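Local coordinates for protein glycerol-3-phosphate dehydrogenase [NAD(P)+] (Coxiella burnetii, PDB 3K96) that probably catalyses the NAD(P)H-dependent reduction of dihydroxyacetone phosphate to sn-glycerol 3-phosphate, the precursor for phospholipid synthesis, at residues A111-M119 and R141-L151; N217-G228 and S279-E290. One frame throughout, in Å; residues are numbered along the deposited sequence.

Contact 1 of 2, residues A111-M119 and R141-L151; sequences AFHEVITRM and RLLHEVVATEL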
loop_
_atom_site.group_PDB
_atom_site.type_symbol
_atom_site.label_atom_id
_atom_site.label_comp_id
_atom_site.label_asym_id
_atom_site.label_seq_id
_atom_site.Cartn_x
_atom_site.Cartn_y
_atom_site.Cartn_z
ATOM N N ALA A 111 14.345 22.464 8.353
ATOM C CA ALA A 111 15.625 23.176 8.210
ATOM C C ALA A 111 15.877 23.664 6.772
ATOM O O ALA A 111 16.871 24.343 6.498
ATOM C CB ALA A 111 16.770 22.284 8.656
ATOM N N PHE A 112 14.973 23.348 5.858
ATOM C CA PHE A 112 15.158 23.694 4.447
ATOM C C PHE A 112 15.303 25.194 4.256
ATOM O O PHE A 112 16.268 25.662 3.609
ATOM C CB PHE A 112 13.983 23.139 3.627
ATOM C CG PHE A 112 14.244 23.073 2.150
ATOM C CD1 PHE A 112 14.874 21.969 1.601
ATOM C CD2 PHE A 112 13.838 24.104 1.309
ATOM C CE1 PHE A 112 15.106 21.875 0.245
ATOM C CE2 PHE A 112 14.073 24.025 -0.048
ATOM C CZ PHE A 112 14.707 22.899 -0.587
ATOM N N HIS A 113 14.357 25.955 4.797
ATOM C CA HIS A 113 14.419 27.412 4.700
ATOM C C HIS A 113 15.795 27.952 5.126
ATOM O O HIS A 113 16.424 28.721 4.399
ATOM C CB HIS A 113 13.341 28.049 5.564
ATOM C CG HIS A 113 13.419 29.541 5.622
ATOM N ND1 HIS A 113 14.063 30.213 6.639
ATOM C CD2 HIS A 113 12.942 30.492 4.785
ATOM C CE1 HIS A 113 13.972 31.517 6.430
ATOM N NE2 HIS A 113 13.302 31.711 5.308
ATOM N N GLU A 114 16.246 27.541 6.308
ATOM C CA GLU A 114 17.531 27.989 6.841
ATOM C C GLU A 114 18.694 27.742 5.881
ATOM O O GLU A 114 19.538 28.618 5.669
ATOM C CB GLU A 114 17.838 27.321 8.190
ATOM C CG GLU A 114 17.054 27.860 9.413
ATOM C CD GLU A 114 15.595 27.418 9.488
ATOM O OE1 GLU A 114 15.164 26.498 8.742
ATOM O OE2 GLU A 114 14.879 27.993 10.332
ATOM N N VAL A 115 18.733 26.546 5.308
ATOM C CA VAL A 115 19.792 26.160 4.393
ATOM C C VAL A 115 19.717 27.012 3.110
ATOM O O VAL A 115 20.732 27.522 2.645
ATOM C CB VAL A 115 19.732 24.673 4.025
ATOM C CG1 VAL A 115 20.849 24.343 3.051
ATOM C CG2 VAL A 115 19.847 23.828 5.281
ATOM N N ILE A 116 18.520 27.167 2.545
ATOM C CA ILE A 116 18.361 27.980 1.342
ATOM C C ILE A 116 18.831 29.423 1.611
ATOM O O ILE A 116 19.544 30.000 0.816
ATOM C CB ILE A 116 16.911 27.965 0.849
ATOM C CG1 ILE A 116 16.563 26.579 0.248
ATOM C CG2 ILE A 116 16.669 29.041 -0.207
ATOM C CD1 ILE A 116 17.472 26.131 -0.927
ATOM N N THR A 117 18.454 29.970 2.765
ATOM C CA THR A 117 18.841 31.312 3.125
ATOM C C THR A 117 20.378 31.467 3.102
ATOM O O THR A 117 20.917 32.424 2.539
ATOM C CB THR A 117 18.274 31.700 4.501
ATOM O OG1 THR A 117 16.833 31.745 4.450
ATOM C CG2 THR A 117 18.793 33.076 4.933
ATOM N N ARG A 118 21.058 30.500 3.698
ATOM C CA ARG A 118 22.505 30.489 3.799
ATOM C C ARG A 118 23.206 30.241 2.469
ATOM O O ARG A 118 24.390 30.556 2.310
ATOM C CB ARG A 118 22.910 29.477 4.859
ATOM C CG ARG A 118 22.521 29.998 6.217
ATOM C CD ARG A 118 22.496 28.980 7.338
ATOM N NE ARG A 118 22.221 29.671 8.609
ATOM C CZ ARG A 118 21.038 30.191 8.960
ATOM N NH1 ARG A 118 19.976 30.135 8.138
ATOM N NH2 ARG A 118 20.917 30.801 10.136
ATOM N N MET A 119 22.474 29.707 1.504
ATOM C CA MET A 119 23.043 29.496 0.200
ATOM C C MET A 119 23.000 30.753 -0.656
ATOM O O MET A 119 23.659 30.787 -1.680
ATOM C CB MET A 119 22.304 28.392 -0.536
ATOM C CG MET A 119 22.466 27.043 0.119
ATOM S SD MET A 119 21.391 25.760 -0.556
ATOM C CE MET A 119 21.940 25.669 -2.259
ATOM N N ARG A 141 5.419 26.515 2.622
ATOM C CA ARG A 141 5.899 26.736 1.264
ATOM C C ARG A 141 6.385 25.468 0.576
ATOM O O ARG A 141 7.066 24.649 1.175
ATOM C CB ARG A 141 7.038 27.779 1.275
ATOM C CG ARG A 141 6.600 29.127 1.841
ATOM C CD ARG A 141 7.781 30.095 1.992
ATOM N NE ARG A 141 8.344 30.530 0.713
ATOM C CZ ARG A 141 9.468 31.238 0.602
ATOM N NH1 ARG A 141 10.146 31.595 1.688
ATOM N NH2 ARG A 141 9.906 31.612 -0.590
ATOM N N LEU A 142 6.003 25.305 -0.688
ATOM C CA LEU A 142 6.482 24.191 -1.477
ATOM C C LEU A 142 7.983 24.419 -1.635
ATOM O O LEU A 142 8.433 25.550 -1.741
ATOM C CB LEU A 142 5.773 24.088 -2.831
ATOM C CG LEU A 142 4.420 23.359 -2.786
ATOM C CD1 LEU A 142 3.362 24.276 -2.209
ATOM C CD2 LEU A 142 4.017 22.891 -4.150
ATOM N N LEU A 143 8.746 23.339 -1.621
ATOM C CA LEU A 143 10.176 23.444 -1.674
ATOM C C LEU A 143 10.670 24.088 -2.940
ATOM O O LEU A 143 11.618 24.869 -2.871
ATOM C CB LEU A 143 10.825 22.086 -1.438
ATOM C CG LEU A 143 10.458 21.422 -0.085
ATOM C CD1 LEU A 143 10.921 19.990 -0.018
ATOM C CD2 LEU A 143 10.986 22.213 1.093
ATOM N N HIS A 144 10.066 23.798 -4.092
ATOM C CA HIS A 144 10.553 24.410 -5.345
ATOM C C HIS A 144 10.304 25.913 -5.338
ATOM O O HIS A 144 11.045 26.684 -5.964
ATOM C CB HIS A 144 9.920 23.787 -6.585
ATOM C CG HIS A 144 8.524 24.239 -6.840
ATOM N ND1 HIS A 144 7.425 23.510 -6.461
ATOM C CD2 HIS A 144 8.045 25.373 -7.410
ATOM C CE1 HIS A 144 6.324 24.164 -6.789
ATOM N NE2 HIS A 144 6.673 25.302 -7.362
ATOM N N GLU A 145 9.254 26.336 -4.644
ATOM C CA GLU A 145 8.946 27.735 -4.544
ATOM C C GLU A 145 9.983 28.449 -3.658
ATOM O O GLU A 145 10.430 29.574 -3.989
ATOM C CB GLU A 145 7.500 27.956 -4.072
ATOM C CG GLU A 145 7.086 29.414 -4.083
ATOM C CD GLU A 145 7.397 30.127 -2.793
ATOM O OE1 GLU A 145 7.024 29.574 -1.733
ATOM O OE2 GLU A 145 7.970 31.247 -2.824
ATOM N N VAL A 146 10.395 27.808 -2.566
ATOM C CA VAL A 146 11.412 28.400 -1.722
ATOM C C VAL A 146 12.699 28.516 -2.550
ATOM O O VAL A 146 13.361 29.556 -2.547
ATOM C CB VAL A 146 11.688 27.580 -0.475
ATOM C CG1 VAL A 146 12.810 28.219 0.325
ATOM C CG2 VAL A 146 10.380 27.408 0.383
ATOM N N VAL A 147 13.040 27.460 -3.281
ATOM C CA VAL A 147 14.238 27.497 -4.079
ATOM C C VAL A 147 14.142 28.602 -5.163
ATOM O O VAL A 147 15.028 29.468 -5.259
ATOM C CB VAL A 147 14.581 26.133 -4.719
ATOM C CG1 VAL A 147 15.759 26.294 -5.656
ATOM C CG2 VAL A 147 14.922 25.053 -3.647
ATOM N N ALA A 148 13.063 28.591 -5.943
ATOM C CA ALA A 148 12.896 29.559 -7.030
ATOM C C ALA A 148 12.810 31.012 -6.538
ATOM O O ALA A 148 13.524 31.889 -7.040
ATOM C CB ALA A 148 11.672 29.208 -7.889
ATOM N N THR A 149 11.956 31.264 -5.551
ATOM C CA THR A 149 11.791 32.610 -5.010
ATOM C C THR A 149 13.060 33.184 -4.378
ATOM O O THR A 149 13.423 34.324 -4.639
ATOM C CB THR A 149 10.660 32.630 -3.968
ATOM O OG1 THR A 149 9.451 32.272 -4.623
ATOM C CG2 THR A 149 10.493 34.020 -3.312
ATOM N N GLU A 150 13.752 32.393 -3.570
ATOM C CA GLU A 150 14.926 32.882 -2.874
ATOM C C GLU A 150 16.247 32.858 -3.652
ATOM O O GLU A 150 17.066 33.721 -3.440
ATOM C CB GLU A 150 15.125 32.105 -1.559
ATOM C CG GLU A 150 13.916 32.050 -0.662
ATOM C CD GLU A 150 13.329 33.415 -0.336
ATOM O OE1 GLU A 150 14.081 34.402 -0.376
ATOM O OE2 GLU A 150 12.113 33.495 0.002
ATOM N N LEU A 151 16.451 31.863 -4.522
ATOM C CA LEU A 151 17.718 31.717 -5.250
ATOM C C LEU A 151 17.586 32.023 -6.749
ATOM O O LEU A 151 18.579 32.020 -7.468
ATOM C CB LEU A 151 18.261 30.286 -5.072
ATOM C CG LEU A 151 18.423 29.763 -3.619
ATOM C CD1 LEU A 151 18.941 28.329 -3.564
ATOM C CD2 LEU A 151 19.362 30.645 -2.814
#

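Contact 2 of 2, residues N217-G228 and S279-E290; sequences NILAIATGISDG and SRNRRFGLALGE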
loop_
_atom_site.group_PDB
_atom_site.type_symbol
_atom_site.label_atom_id
_atom_site.label_comp_id
_atom_site.label_asym_id
_atom_site.label_seq_id
_atom_site.Cartn_x
_atom_site.Cartn_y
_atom_site.Cartn_z
ATOM N N ASN A 217 4.180 11.287 5.760
ATOM C CA ASN A 217 4.551 11.108 7.163
ATOM C C ASN A 217 3.424 11.418 8.129
ATOM O O ASN A 217 3.410 10.917 9.236
ATOM C CB ASN A 217 5.756 11.942 7.529
ATOM C CG ASN A 217 7.035 11.402 6.940
ATOM O OD1 ASN A 217 7.174 10.196 6.682
ATOM N ND2 ASN A 217 7.996 12.282 6.759
ATOM N N ILE A 218 2.512 12.275 7.705
ATOM C CA ILE A 218 1.329 12.592 8.468
ATOM C C ILE A 218 0.474 11.309 8.504
ATOM O O ILE A 218 -0.058 10.908 9.551
ATOM C CB ILE A 218 0.495 13.692 7.767
ATOM C CG1 ILE A 218 1.314 15.001 7.595
ATOM C CG2 ILE A 218 -0.799 13.930 8.545
ATOM C CD1 ILE A 218 0.615 16.059 6.705
ATOM N N LEU A 219 0.358 10.657 7.356
ATOM C CA LEU A 219 -0.422 9.409 7.268
ATOM C C LEU A 219 0.270 8.286 8.050
ATOM O O LEU A 219 -0.399 7.430 8.631
ATOM C CB LEU A 219 -0.686 9.028 5.815
ATOM C CG LEU A 219 -1.409 10.148 5.042
ATOM C CD1 LEU A 219 -1.659 9.776 3.571
ATOM C CD2 LEU A 219 -2.717 10.527 5.719
ATOM N N ALA A 220 1.599 8.315 8.092
ATOM C CA ALA A 220 2.365 7.340 8.860
ATOM C C ALA A 220 2.047 7.484 10.345
ATOM O O ALA A 220 1.948 6.501 11.059
ATOM C CB ALA A 220 3.872 7.525 8.605
ATOM N N ILE A 221 1.882 8.723 10.809
ATOM C CA ILE A 221 1.527 8.941 12.199
ATOM C C ILE A 221 0.120 8.396 12.432
ATOM O O ILE A 221 -0.098 7.667 13.398
ATOM C CB ILE A 221 1.601 10.400 12.608
ATOM C CG1 ILE A 221 3.058 10.902 12.553
ATOM C CG2 ILE A 221 1.051 10.587 14.029
ATOM C CD1 ILE A 221 3.173 12.398 12.925
ATOM N N ALA A 222 -0.805 8.709 11.528
ATOM C CA ALA A 222 -2.189 8.244 11.644
ATOM C C ALA A 222 -2.273 6.722 11.685
ATOM O O ALA A 222 -2.919 6.155 12.562
ATOM C CB ALA A 222 -3.039 8.789 10.491
ATOM N N THR A 223 -1.637 6.049 10.738
ATOM C CA THR A 223 -1.675 4.609 10.722
ATOM C C THR A 223 -0.906 4.031 11.914
ATOM O O THR A 223 -1.235 2.950 12.409
ATOM C CB THR A 223 -1.154 4.055 9.416
ATOM O OG1 THR A 223 0.176 4.533 9.201
ATOM C CG2 THR A 223 -2.053 4.502 8.259
ATOM N N GLY A 224 0.122 4.738 12.375
ATOM C CA GLY A 224 0.856 4.294 13.542
ATOM C C GLY A 224 -0.060 4.283 14.764
ATOM O O GLY A 224 -0.021 3.347 15.589
ATOM N N ILE A 225 -0.884 5.326 14.887
ATOM C CA ILE A 225 -1.808 5.449 16.001
ATOM C C ILE A 225 -2.799 4.278 16.015
ATOM O O ILE A 225 -3.030 3.683 17.055
ATOM C CB ILE A 225 -2.568 6.794 15.968
ATOM C CG1 ILE A 225 -1.591 7.952 16.232
ATOM C CG2 ILE A 225 -3.662 6.811 17.026
ATOM C CD1 ILE A 225 -2.171 9.316 16.028
ATOM N N SER A 226 -3.368 3.957 14.857
ATOM C CA SER A 226 -4.292 2.826 14.715
ATOM C C SER A 226 -3.606 1.526 15.156
ATOM O O SER A 226 -4.187 0.723 15.898
ATOM C CB SER A 226 -4.769 2.727 13.267
ATOM O OG SER A 226 -5.718 1.684 13.083
ATOM N N ASP A 227 -2.362 1.320 14.735
ATOM C CA ASP A 227 -1.635 0.127 15.132
ATOM C C ASP A 227 -1.353 0.118 16.641
ATOM O O ASP A 227 -1.407 -0.930 17.284
ATOM C CB ASP A 227 -0.340 -0.021 14.356
ATOM C CG ASP A 227 -0.557 -0.448 12.902
ATOM O OD1 ASP A 227 -1.695 -0.832 12.527
ATOM O OD2 ASP A 227 0.438 -0.410 12.141
ATOM N N GLY A 228 -1.050 1.285 17.190
ATOM C CA GLY A 228 -0.790 1.422 18.604
ATOM C C GLY A 228 -2.045 1.062 19.374
ATOM O O GLY A 228 -1.981 0.528 20.470
ATOM N N SER A 279 10.234 3.328 10.206
ATOM C CA SER A 279 9.657 4.650 10.109
ATOM C C SER A 279 9.502 5.258 11.495
ATOM O O SER A 279 8.667 4.794 12.283
ATOM C CB SER A 279 8.281 4.550 9.426
ATOM O OG SER A 279 7.598 5.799 9.402
ATOM N N ARG A 280 10.288 6.289 11.778
ATOM C CA ARG A 280 10.228 6.981 13.056
ATOM C C ARG A 280 8.901 7.705 13.278
ATOM O O ARG A 280 8.480 7.903 14.416
ATOM C CB ARG A 280 11.381 7.974 13.147
ATOM C CG ARG A 280 12.722 7.263 13.108
ATOM C CD ARG A 280 13.895 8.174 12.930
ATOM N NE ARG A 280 15.116 7.382 12.964
ATOM C CZ ARG A 280 15.780 7.076 14.072
ATOM N NH1 ARG A 280 15.358 7.508 15.253
ATOM N NH2 ARG A 280 16.884 6.351 13.993
ATOM N N ASN A 281 8.265 8.126 12.189
ATOM C CA ASN A 281 6.987 8.821 12.274
ATOM C C ASN A 281 5.912 7.810 12.635
ATOM O O ASN A 281 5.009 8.108 13.393
ATOM C CB ASN A 281 6.686 9.559 10.992
ATOM C CG ASN A 281 7.591 10.733 10.792
ATOM O OD1 ASN A 281 7.568 11.676 11.576
ATOM N ND2 ASN A 281 8.401 10.688 9.752
ATOM N N ARG A 282 6.063 6.592 12.125
ATOM C CA ARG A 282 5.150 5.522 12.465
ATOM C C ARG A 282 5.349 5.071 13.940
ATOM O O ARG A 282 4.387 4.784 14.649
ATOM C CB ARG A 282 5.334 4.362 11.483
ATOM C CG ARG A 282 4.547 3.137 11.864
ATOM C CD ARG A 282 4.628 2.032 10.794
ATOM N NE ARG A 282 4.376 0.772 11.451
ATOM C CZ ARG A 282 3.184 0.381 11.845
ATOM N NH1 ARG A 282 2.123 1.158 11.615
ATOM N NH2 ARG A 282 3.050 -0.783 12.476
ATOM N N ARG A 283 6.592 5.037 14.406
ATOM C CA ARG A 283 6.847 4.606 15.780
ATOM C C ARG A 283 6.319 5.664 16.755
ATOM O O ARG A 283 5.803 5.333 17.832
ATOM C CB ARG A 283 8.311 4.283 16.005
ATOM C CG ARG A 283 8.807 3.122 15.111
ATOM C CD ARG A 283 10.078 2.419 15.678
ATOM N NE ARG A 283 11.173 3.338 15.961
ATOM C CZ ARG A 283 12.104 3.691 15.080
ATOM N NH1 ARG A 283 12.077 3.206 13.839
ATOM N NH2 ARG A 283 13.060 4.535 15.431
ATOM N N PHE A 284 6.423 6.930 16.346
ATOM C CA PHE A 284 5.860 8.006 17.115
ATOM C C PHE A 284 4.351 7.768 17.221
ATOM O O PHE A 284 3.799 7.837 18.297
ATOM C CB PHE A 284 6.137 9.372 16.463
ATOM C CG PHE A 284 5.373 10.526 17.090
ATOM C CD1 PHE A 284 5.760 11.062 18.309
ATOM C CD2 PHE A 284 4.292 11.094 16.440
ATOM C CE1 PHE A 284 5.064 12.141 18.868
ATOM C CE2 PHE A 284 3.593 12.158 16.998
ATOM C CZ PHE A 284 3.994 12.687 18.203
ATOM N N GLY A 285 3.691 7.518 16.099
ATOM C CA GLY A 285 2.255 7.239 16.114
ATOM C C GLY A 285 1.899 6.052 16.998
ATOM O O GLY A 285 0.911 6.084 17.725
ATOM N N LEU A 286 2.692 4.993 16.913
ATOM C CA LEU A 286 2.480 3.789 17.722
ATOM C C LEU A 286 2.449 4.174 19.186
ATOM O O LEU A 286 1.561 3.754 19.933
ATOM C CB LEU A 286 3.583 2.754 17.481
ATOM C CG LEU A 286 3.434 1.824 16.278
ATOM C CD1 LEU A 286 4.778 1.189 15.907
ATOM C CD2 LEU A 286 2.405 0.740 16.579
ATOM N N ALA A 287 3.423 4.974 19.585
ATOM C CA ALA A 287 3.505 5.429 20.957
ATOM C C ALA A 287 2.228 6.209 21.353
ATOM O O ALA A 287 1.652 5.954 22.398
ATOM C CB ALA A 287 4.752 6.266 21.174
ATOM N N LEU A 288 1.776 7.120 20.497
ATOM C CA LEU A 288 0.572 7.889 20.803
ATOM C C LEU A 288 -0.622 6.975 20.964
ATOM O O LEU A 288 -1.444 7.194 21.838
ATOM C CB LEU A 288 0.252 8.911 19.713
ATOM C CG LEU A 288 1.228 10.055 19.491
ATOM C CD1 LEU A 288 0.660 11.022 18.439
ATOM C CD2 LEU A 288 1.457 10.766 20.778
ATOM N N GLY A 289 -0.732 5.985 20.085
ATOM C CA GLY A 289 -1.830 5.040 20.140
ATOM C C GLY A 289 -1.825 4.201 21.403
ATOM O O GLY A 289 -2.885 3.793 21.901
ATOM N N GLU A 290 -0.637 3.939 21.925
ATOM C CA GLU A 290 -0.496 3.165 23.142
ATOM C C GLU A 290 -0.803 3.995 24.374
ATOM O O GLU A 290 -0.903 3.445 25.480
ATOM C CB GLU A 290 0.904 2.538 23.215
ATOM C CG GLU A 290 1.084 1.487 22.133
ATOM C CD GLU A 290 2.505 0.978 21.929
ATOM O OE1 GLU A 290 2.668 0.102 21.043
ATOM O OE2 GLU A 290 3.439 1.433 22.615
HETATM O O HOH W 1 0.554 -1.398 20.621
#

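Contact 1 of 2, residues A111-M119 and R141-L151
Leu143 lays its CD2 methyl over one face of the Phe112 ring, a CH-pi contact with CD2 3.6 Å from the ring centroid and 19° off the normal. The methyl is displaced toward the rim, so its nearest ring atom is Phe112 CD2. The ring reaches the other helix because Phe112 has CG anti to the backbone N (chi1 -163°). At the ring edge, close to its plane, Val147 brings CG2 to 3.7 Å from Phe112 CZ, and CB of Val146 lies a little farther off.

One turn on, Ile116 is a knob in the hole formed by Val146, Val147, Glu150 and Leu151. Its two branches divide the work. Ile116 CG2 rests 3.7 Å from Glu150 CB. On the other branch, Ile116 CD1 reaches 3.7 Å from Leu151 CD1 and also touches CG2 of Val147. Leu151 runs obliquely to Ile116 and puts its second methyl, CD2, against the Ile116 carbonyl oxygen. Met119 closes this end with CE near Leu151 CD1.

Beside the apolar seam, the Arg141 guanidinium lies with one face over Val146 CG2. It grips Glu145 side-on: Arg141 NE is 2.9 Å from Glu145 OE1, and NH2 bonds to OE2. It holds Glu150 end-on, NH1 and NH2 sharing Glu150 OE2. OE1 of Glu150 makes a salt bridge with Lys120, the residue after Met119.

The helices 111-119 and 143-151 run 9.9 Å apart at 23°, nearly parallel, as neighbours on one side of the Rossmann-type sheet, where Ile105 and Trp131 meet their inner side chains. No hydrogen bond crosses between the two segments. Apolar packing therefore makes the contact between them, while the Arg141 network probably braces the loop before helix 143-151 against that helix, and Glu150 adds a polar tie at the edge through Lys120.

Contact 2 of 2, residues N217-G228 and S279-E290
Gly224 faces Gly285, and Gly228 faces Gly289, with CA atoms 4.2 and 4.1 Å apart, and this lets the helix axes close to 6.4 Å at a 41° angle. With no side chains between them, the backbones touch through CA-H...O contacts, such as Leu286 CA to Gly224 O at 3.3 Å.

Side chains flank this seam. Ile221 CD1 meets Phe284 CD2 at 3.9 Å, and Ile225 CG1 packs on Leu288 CB. Arg282 begins with CG anti to its N (chi1 173°) and stays extended to NE, fitting among Ala220, Thr223, Gly224 and Asp227. It forms a salt bridge with Asp227, whose OD2 lies at the guanidinium edge with the carboxylate and guanidinium planes 80° apart; the modelled OD2 position is less certain, and Arg236 also pairs with that carboxylate. Asn281 ND2 lies by the Asn217 amide without a hydrogen bond, the two side chains meeting obliquely, while Asn281 OD1 accepts from Gly307 N. Asn281 and the N-cap Ser279 are predicted to bind glycerol 3-phosphate.

In the helical C-terminal part, helices 233-253 and 264-275 pack against 217-228, while helix 294-301 covers Phe284.

How the contacts relate
Both contacts are buried helix pairs, yet they share no element: contact 1 belongs to the N-terminal dinucleotide-binding part and contact 2 to the helical C-terminal part, on opposite sides of the chain's centre. Their centres lie 29 Å apart, and their nearest atoms about 11 Å. Contact 1 joins two helices lying against a sheet, spaced widely enough for bulky side chains; contact 2 lies among other helices and brings backbone to backbone. The Arg141 salt bridges of contact 1 stay within one segment, with Glu150 reaching Lys120 just beyond the other, whereas contact 2 has one across its helices. Contact 2 holds predicted substrate-binding residues; contact 1 comes near Lys134 and Glu306, predicted binding residues, without holding any.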